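Local coordinates for protein 5-carboxyvanillate decarboxylase (Sphingomonas paucimobilis, PDB 4L6D) that probably removes a carboxyl group from 5-carboxyvanillate as a manganese-dependent carboxy-lyase of the amidohydrolase fold, here with vanillate bound, at residues Y262-V274 with S283-D297. Residues are numbered along the deposited sequence; the frame is centred on the assembly and turned at random.
Sequences YFRRNFAITTSGV and SIEVLGPENVMWAID. With MN (manganese (II) ion), chain I; VNL (4-hydroxy-3-methoxybenzoate), chain J; VNL (4-hydroxy-3-methoxybenzoate), chain L.
Phe263 presents its ring edge to Leu287, whose CD2 lies near the ring plane 3.6 Å from CD2 of Phe263; branched methyl against phenyl rim is an apolar fit for two buried side chains. CB of Phe267 rests over the centre of one face. The guanidinium of Arg264 also works edge-on: NE gives a hydrogen bond of 2.9 Å to Val286 O, within 1° of the guanidinium plane, CO1 of a bound vanillate lies at the edge near NH2, and a water bridges NH2 to its carboxylate. The extended chain and its flat, charged guanidinium thus hold helix 277-287 and ligand together; an alanine here would probably leave Val286 O without this donor and the water without its arginine donor. Asn291 suits its place because its amide can reach back to a helix end, ND2 meeting Arg264 O on a lone pair at 3.1 Å. Branched Ile269, CG1 between backbone N and carbonyl carbon (chi1 72°), brings CD1 to within 3.7 Å of Leu287 CD1. Asp297 OD1 binds manganese at 2.1 Å, alongside Glu8, His174, O3 of the active-site vanillate and a water, while its carboxylate also has His227 as a partner; Ser272 hydrogen-bonds Glu8. The contact joins the helix and parallel-paired strands of the beta-alpha-beta unit 267-270, 277-287, 292-293 in the TIM barrel, between strands 223-225 and 5-11.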
loop_
_atom_site.group_PDB
_atom_site.type_symbol
_atom_site.label_atom_id
_atom_site.label_comp_id
_atom_site.label_asym_id
_atom_site.label_seq_id
_atom_site.Cartn_x
_atom_site.Cartn_y
_atom_site.Cartn_z
ATOM N N TYR A 262 -16.459 -6.629 4.344
ATOM C CA TYR A 262 -16.501 -6.854 2.898
ATOM C C TYR A 262 -15.282 -7.622 2.438
ATOM O O TYR A 262 -15.390 -8.508 1.587
ATOM C CB TYR A 262 -16.587 -5.545 2.110
ATOM C CG TYR A 262 -17.877 -4.830 2.375
ATOM C CD1 TYR A 262 -19.083 -5.345 1.905
ATOM C CD2 TYR A 262 -17.904 -3.675 3.145
ATOM C CE1 TYR A 262 -20.274 -4.714 2.168
ATOM C CE2 TYR A 262 -19.097 -3.033 3.420
ATOM C CZ TYR A 262 -20.285 -3.559 2.932
ATOM O OH TYR A 262 -21.486 -2.945 3.212
ATOM N N PHE A 263 -14.107 -7.280 2.965
ATOM C CA PHE A 263 -12.921 -7.949 2.471
ATOM C C PHE A 263 -12.995 -9.444 2.790
ATOM O O PHE A 263 -12.710 -10.272 1.935
ATOM C CB PHE A 263 -11.624 -7.323 3.003
ATOM C CG PHE A 263 -10.423 -7.749 2.217
ATOM C CD1 PHE A 263 -10.137 -7.152 0.999
ATOM C CD2 PHE A 263 -9.645 -8.811 2.634
ATOM C CE1 PHE A 263 -9.060 -7.562 0.236
ATOM C CE2 PHE A 263 -8.556 -9.235 1.873
ATOM C CZ PHE A 263 -8.263 -8.606 0.671
ATOM N N ARG A 264 -13.436 -9.798 3.993
ATOM C CA ARG A 264 -13.510 -11.213 4.336
ATOM C C ARG A 264 -14.690 -11.916 3.653
ATOM O O ARG A 264 -14.580 -13.094 3.301
ATOM C CB ARG A 264 -13.582 -11.415 5.856
ATOM C CG ARG A 264 -12.319 -10.991 6.606
ATOM C CD ARG A 264 -12.415 -11.325 8.102
ATOM N NE ARG A 264 -11.526 -10.465 8.886
ATOM C CZ ARG A 264 -11.872 -9.283 9.386
ATOM N NH1 ARG A 264 -13.103 -8.815 9.218
ATOM N NH2 ARG A 264 -10.993 -8.572 10.080
ATOM N N ARG A 265 -15.807 -11.213 3.457
ATOM C CA ARG A 265 -16.994 -11.836 2.859
ATOM C C ARG A 265 -16.842 -12.004 1.357
ATOM O O ARG A 265 -17.166 -13.065 0.804
ATOM C CB ARG A 265 -18.252 -11.003 3.143
ATOM C CG ARG A 265 -19.554 -11.686 2.726
ATOM C CD ARG A 265 -20.779 -10.778 2.911
ATOM N NE ARG A 265 -20.747 -9.679 1.948
ATOM C CZ ARG A 265 -21.714 -8.786 1.771
ATOM N NH1 ARG A 265 -22.826 -8.839 2.490
ATOM N NH2 ARG A 265 -21.563 -7.844 0.844
ATOM N N ASN A 266 -16.369 -10.949 0.700
ATOM C CA ASN A 266 -16.370 -10.872 -0.765
ATOM C C ASN A 266 -15.040 -11.119 -1.458
ATOM O O ASN A 266 -15.011 -11.265 -2.687
ATOM C CB ASN A 266 -16.922 -9.520 -1.215
ATOM C CG ASN A 266 -18.391 -9.354 -0.879
ATOM O OD1 ASN A 266 -18.757 -8.729 0.126
ATOM N ND2 ASN A 266 -19.253 -9.927 -1.718
ATOM N N PHE A 267 -13.947 -11.155 -0.699
ATOM C CA PHE A 267 -12.633 -11.352 -1.311
ATOM C C PHE A 267 -11.951 -12.617 -0.822
ATOM O O PHE A 267 -12.208 -13.096 0.283
ATOM C CB PHE A 267 -11.686 -10.184 -0.999
ATOM C CG PHE A 267 -12.061 -8.880 -1.651
ATOM C CD1 PHE A 267 -13.170 -8.177 -1.239
ATOM C CD2 PHE A 267 -11.245 -8.331 -2.622
ATOM C CE1 PHE A 267 -13.498 -6.951 -1.825
ATOM C CE2 PHE A 267 -11.555 -7.105 -3.208
ATOM C CZ PHE A 267 -12.685 -6.421 -2.811
ATOM N N ALA A 268 -11.053 -13.121 -1.667
ATOM C CA ALA A 268 -10.042 -14.091 -1.261
ATOM C C ALA A 268 -8.736 -13.613 -1.882
ATOM O O ALA A 268 -8.739 -12.751 -2.774
ATOM C CB ALA A 268 -10.393 -15.510 -1.748
ATOM N N ILE A 269 -7.623 -14.156 -1.406
ATOM C CA ILE A 269 -6.309 -13.702 -1.848
ATOM C C ILE A 269 -5.451 -14.861 -2.316
ATOM O O ILE A 269 -5.728 -16.017 -2.001
ATOM C CB ILE A 269 -5.549 -12.904 -0.743
ATOM C CG1 ILE A 269 -5.067 -13.816 0.392
ATOM C CG2 ILE A 269 -6.437 -11.806 -0.176
ATOM C CD1 ILE A 269 -4.050 -13.135 1.303
ATOM N N THR A 270 -4.408 -14.539 -3.076
ATOM C CA THR A 270 -3.385 -15.527 -3.409
ATOM C C THR A 270 -2.011 -15.052 -2.988
ATOM O O THR A 270 -1.807 -13.865 -2.720
ATOM C CB THR A 270 -3.345 -15.917 -4.903
ATOM O OG1 THR A 270 -2.484 -15.016 -5.613
ATOM C CG2 THR A 270 -4.748 -15.928 -5.529
ATOM N N THR A 271 -1.073 -15.993 -2.956
ATOM C CA THR A 271 0.290 -15.729 -2.506
ATOM C C THR A 271 1.257 -15.393 -3.639
ATOM O O THR A 271 2.460 -15.383 -3.412
ATOM C CB THR A 271 0.861 -16.952 -1.759
ATOM O OG1 THR A 271 0.983 -18.046 -2.673
ATOM C CG2 THR A 271 -0.071 -17.370 -0.605
ATOM N N SER A 272 0.750 -15.144 -4.848
ATOM C CA SER A 272 1.642 -14.852 -5.979
ATOM C C SER A 272 2.661 -13.782 -5.621
ATOM O O SER A 272 2.312 -12.720 -5.112
ATOM C CB SER A 272 0.840 -14.390 -7.195
ATOM O OG SER A 272 -0.034 -13.337 -6.834
ATOM N N GLY A 273 3.935 -14.056 -5.868
ATOM C CA GLY A 273 4.958 -13.045 -5.644
ATOM C C GLY A 273 5.236 -12.649 -4.209
ATOM O O GLY A 273 5.978 -11.696 -3.977
ATOM N N VAL A 274 4.654 -13.365 -3.249
ATOM C CA VAL A 274 4.874 -13.088 -1.827
ATOM C C VAL A 274 5.134 -14.407 -1.113
ATOM O O VAL A 274 4.274 -14.952 -0.408
ATOM C CB VAL A 274 3.697 -12.327 -1.179
ATOM C CG1 VAL A 274 4.011 -11.975 0.284
ATOM C CG2 VAL A 274 3.395 -11.061 -1.987
ATOM N N SER A 283 -1.923 -13.568 7.046
ATOM C CA SER A 283 -3.119 -13.555 6.208
ATOM C C SER A 283 -4.124 -14.624 6.622
ATOM O O SER A 283 -5.333 -14.363 6.695
ATOM C CB SER A 283 -2.743 -13.705 4.734
ATOM O OG SER A 283 -1.936 -12.598 4.359
ATOM N N ILE A 284 -3.628 -15.822 6.917
ATOM C CA ILE A 284 -4.492 -16.880 7.426
ATOM C C ILE A 284 -5.169 -16.453 8.726
ATOM O O ILE A 284 -6.359 -16.697 8.920
ATOM C CB ILE A 284 -3.718 -18.181 7.627
ATOM C CG1 ILE A 284 -3.271 -18.736 6.265
ATOM C CG2 ILE A 284 -4.571 -19.213 8.395
ATOM C CD1 ILE A 284 -2.235 -19.861 6.375
ATOM N N GLU A 285 -4.414 -15.796 9.606
ATOM C CA GLU A 285 -4.955 -15.363 10.890
ATOM C C GLU A 285 -6.070 -14.322 10.791
ATOM O O GLU A 285 -7.059 -14.396 11.538
ATOM C CB GLU A 285 -3.843 -14.832 11.805
ATOM C CG GLU A 285 -4.376 -14.375 13.150
ATOM C CD GLU A 285 -3.316 -13.804 14.068
ATOM O OE1 GLU A 285 -2.116 -13.890 13.740
ATOM O OE2 GLU A 285 -3.698 -13.264 15.129
ATOM N N VAL A 286 -5.912 -13.342 9.902
ATOM C CA VAL A 286 -6.890 -12.261 9.800
ATOM C C VAL A 286 -8.008 -12.522 8.789
ATOM O O VAL A 286 -9.081 -11.937 8.910
ATOM C CB VAL A 286 -6.243 -10.876 9.542
ATOM C CG1 VAL A 286 -5.204 -10.571 10.616
ATOM C CG2 VAL A 286 -5.632 -10.797 8.145
ATOM N N LEU A 287 -7.762 -13.377 7.796
ATOM C CA LEU A 287 -8.787 -13.675 6.789
ATOM C C LEU A 287 -9.473 -15.015 6.972
ATOM O O LEU A 287 -10.591 -15.217 6.475
ATOM C CB LEU A 287 -8.197 -13.643 5.377
ATOM C CG LEU A 287 -7.411 -12.400 4.972
ATOM C CD1 LEU A 287 -6.879 -12.594 3.560
ATOM C CD2 LEU A 287 -8.271 -11.126 5.057
ATOM N N GLY A 288 -8.818 -15.930 7.676
ATOM C CA GLY A 288 -9.299 -17.295 7.759
ATOM C C GLY A 288 -8.603 -18.144 6.708
ATOM O O GLY A 288 -8.299 -17.658 5.619
ATOM N N PRO A 289 -8.335 -19.417 7.032
ATOM C CA PRO A 289 -7.622 -20.296 6.099
ATOM C C PRO A 289 -8.380 -20.567 4.790
ATOM O O PRO A 289 -7.733 -20.920 3.811
ATOM C CB PRO A 289 -7.430 -21.582 6.909
ATOM C CG PRO A 289 -8.536 -21.546 7.954
ATOM C CD PRO A 289 -8.648 -20.089 8.304
ATOM N N GLU A 290 -9.700 -20.397 4.761
ATOM C CA GLU A 290 -10.471 -20.605 3.532
ATOM C C GLU A 290 -10.252 -19.505 2.496
ATOM O O GLU A 290 -10.636 -19.671 1.347
ATOM C CB GLU A 290 -11.965 -20.709 3.845
ATOM C CG GLU A 290 -12.361 -21.959 4.581
ATOM C CD GLU A 290 -13.765 -21.852 5.143
ATOM O OE1 GLU A 290 -13.976 -21.032 6.065
ATOM O OE2 GLU A 290 -14.657 -22.574 4.650
ATOM N N ASN A 291 -9.623 -18.395 2.889
ATOM C CA ASN A 291 -9.528 -17.230 2.005
ATOM C C ASN A 291 -8.141 -16.991 1.403
ATOM O O ASN A 291 -7.894 -15.943 0.810
ATOM C CB ASN A 291 -9.975 -15.967 2.742
ATOM C CG ASN A 291 -11.477 -15.737 2.663
ATOM O OD1 ASN A 291 -12.187 -16.419 1.925
ATOM N ND2 ASN A 291 -11.962 -14.747 3.401
ATOM N N VAL A 292 -7.242 -17.958 1.554
ATOM C CA VAL A 292 -5.890 -17.824 1.024
ATOM C C VAL A 292 -5.567 -18.960 0.069
ATOM O O VAL A 292 -5.688 -20.125 0.431
ATOM C CB VAL A 292 -4.838 -17.799 2.152
ATOM C CG1 VAL A 292 -3.449 -17.519 1.576
ATOM C CG2 VAL A 292 -5.213 -16.758 3.207
ATOM N N MET A 293 -5.117 -18.610 -1.135
ATOM C CA MET A 293 -4.754 -19.589 -2.156
ATOM C C MET A 293 -3.310 -19.431 -2.581
ATOM O O MET A 293 -2.761 -18.339 -2.561
ATOM C CB MET A 293 -5.637 -19.413 -3.385
ATOM C CG MET A 293 -7.076 -19.796 -3.132
ATOM S SD MET A 293 -8.159 -19.450 -4.533
ATOM C CE MET A 293 -8.371 -17.679 -4.400
ATOM N N TRP A 294 -2.705 -20.534 -2.997
ATOM C CA TRP A 294 -1.346 -20.506 -3.510
ATOM C C TRP A 294 -1.307 -20.130 -4.995
ATOM O O TRP A 294 -2.241 -20.415 -5.753
ATOM C CB TRP A 294 -0.710 -21.877 -3.255
ATOM C CG TRP A 294 0.676 -22.039 -3.793
ATOM C CD1 TRP A 294 1.818 -21.484 -3.300
ATOM C CD2 TRP A 294 1.055 -22.817 -4.929
ATOM N NE1 TRP A 294 2.898 -21.867 -4.072
ATOM C CE2 TRP A 294 2.449 -22.696 -5.072
ATOM C CE3 TRP A 294 0.342 -23.620 -5.838
ATOM C CZ2 TRP A 294 3.150 -23.340 -6.089
ATOM C CZ3 TRP A 294 1.036 -24.253 -6.847
ATOM C CH2 TRP A 294 2.429 -24.113 -6.962
ATOM N N ALA A 295 -0.215 -19.487 -5.404
ATOM C CA ALA A 295 0.021 -19.172 -6.814
ATOM C C ALA A 295 1.521 -19.081 -7.068
ATOM O O ALA A 295 2.303 -19.042 -6.118
ATOM C CB ALA A 295 -0.662 -17.861 -7.212
ATOM N N ILE A 296 1.917 -19.021 -8.341
ATOM C CA ILE A 296 3.325 -18.896 -8.704
ATOM C C ILE A 296 3.622 -17.542 -9.339
ATOM O O ILE A 296 4.676 -16.953 -9.076
ATOM C CB ILE A 296 3.767 -20.008 -9.676
ATOM C CG1 ILE A 296 3.518 -21.392 -9.070
ATOM C CG2 ILE A 296 5.236 -19.820 -10.064
ATOM C CD1 ILE A 296 3.559 -22.497 -10.105
ATOM N N ASP A 297 2.692 -17.051 -10.164
ATOM C CA ASP A 297 2.946 -15.932 -11.077
ATOM C C ASP A 297 3.922 -16.322 -12.200
ATOM O O ASP A 297 4.732 -15.506 -12.647
ATOM C CB ASP A 297 3.442 -14.673 -10.336
ATOM C CG ASP A 297 2.698 -13.420 -10.750
ATOM O OD1 ASP A 297 2.105 -13.410 -11.845
ATOM O OD2 ASP A 297 2.719 -12.435 -9.979
HETATM MN MN MN I . 0.681 -12.022 -12.522
HETATM C C1 VNL J . 5.375 -9.012 -14.410
HETATM C CO1 VNL J . 5.186 -9.800 -13.267
HETATM C CO2 VNL J . 4.330 -8.799 -15.330
HETATM C CM1 VNL J . 3.939 -10.405 -13.021
HETATM C CM2 VNL J . 3.083 -9.377 -15.099
HETATM O OM VNL J . 2.008 -9.227 -15.936
HETATM C CZ VNL J . 2.883 -10.212 -13.911
HETATM C CC VNL J . 6.729 -8.408 -14.673
HETATM C CV VNL J . 2.118 -8.412 -17.119
HETATM O O1 VNL J . 7.745 -8.815 -14.046
HETATM O O2 VNL J . 6.830 -7.543 -15.575
HETATM O O3 VNL J . 1.768 -11.004 -13.925
HETATM C C1 VNL L . -8.901 -6.338 12.946
HETATM C CO1 VNL L . -9.165 -5.749 11.696
HETATM C CO2 VNL L . -9.780 -6.187 14.041
HETATM C CM1 VNL L . -10.325 -4.981 11.502
HETATM C CM2 VNL L . -10.937 -5.426 13.877
HETATM O OM VNL L . -11.865 -5.208 14.863
HETATM C CZ VNL L . -11.215 -4.804 12.570
HETATM C CC VNL L . -7.655 -7.156 13.125
HETATM C CV VNL L . -11.701 -5.796 16.166
HETATM O O1 VNL L . -7.243 -7.896 12.186
HETATM O O2 VNL L . -7.068 -7.064 14.233
HETATM O O3 VNL L . -12.317 -3.982 12.515
HETATM O O HOH W 1 -8.941 -9.761 11.507
HETATM O O HOH W 2 3.537 -18.224 -3.751
HETATM O O HOH W 3 5.054 -16.570 -6.325
HETATM O O HOH W 4 -0.033 -13.681 -13.766
#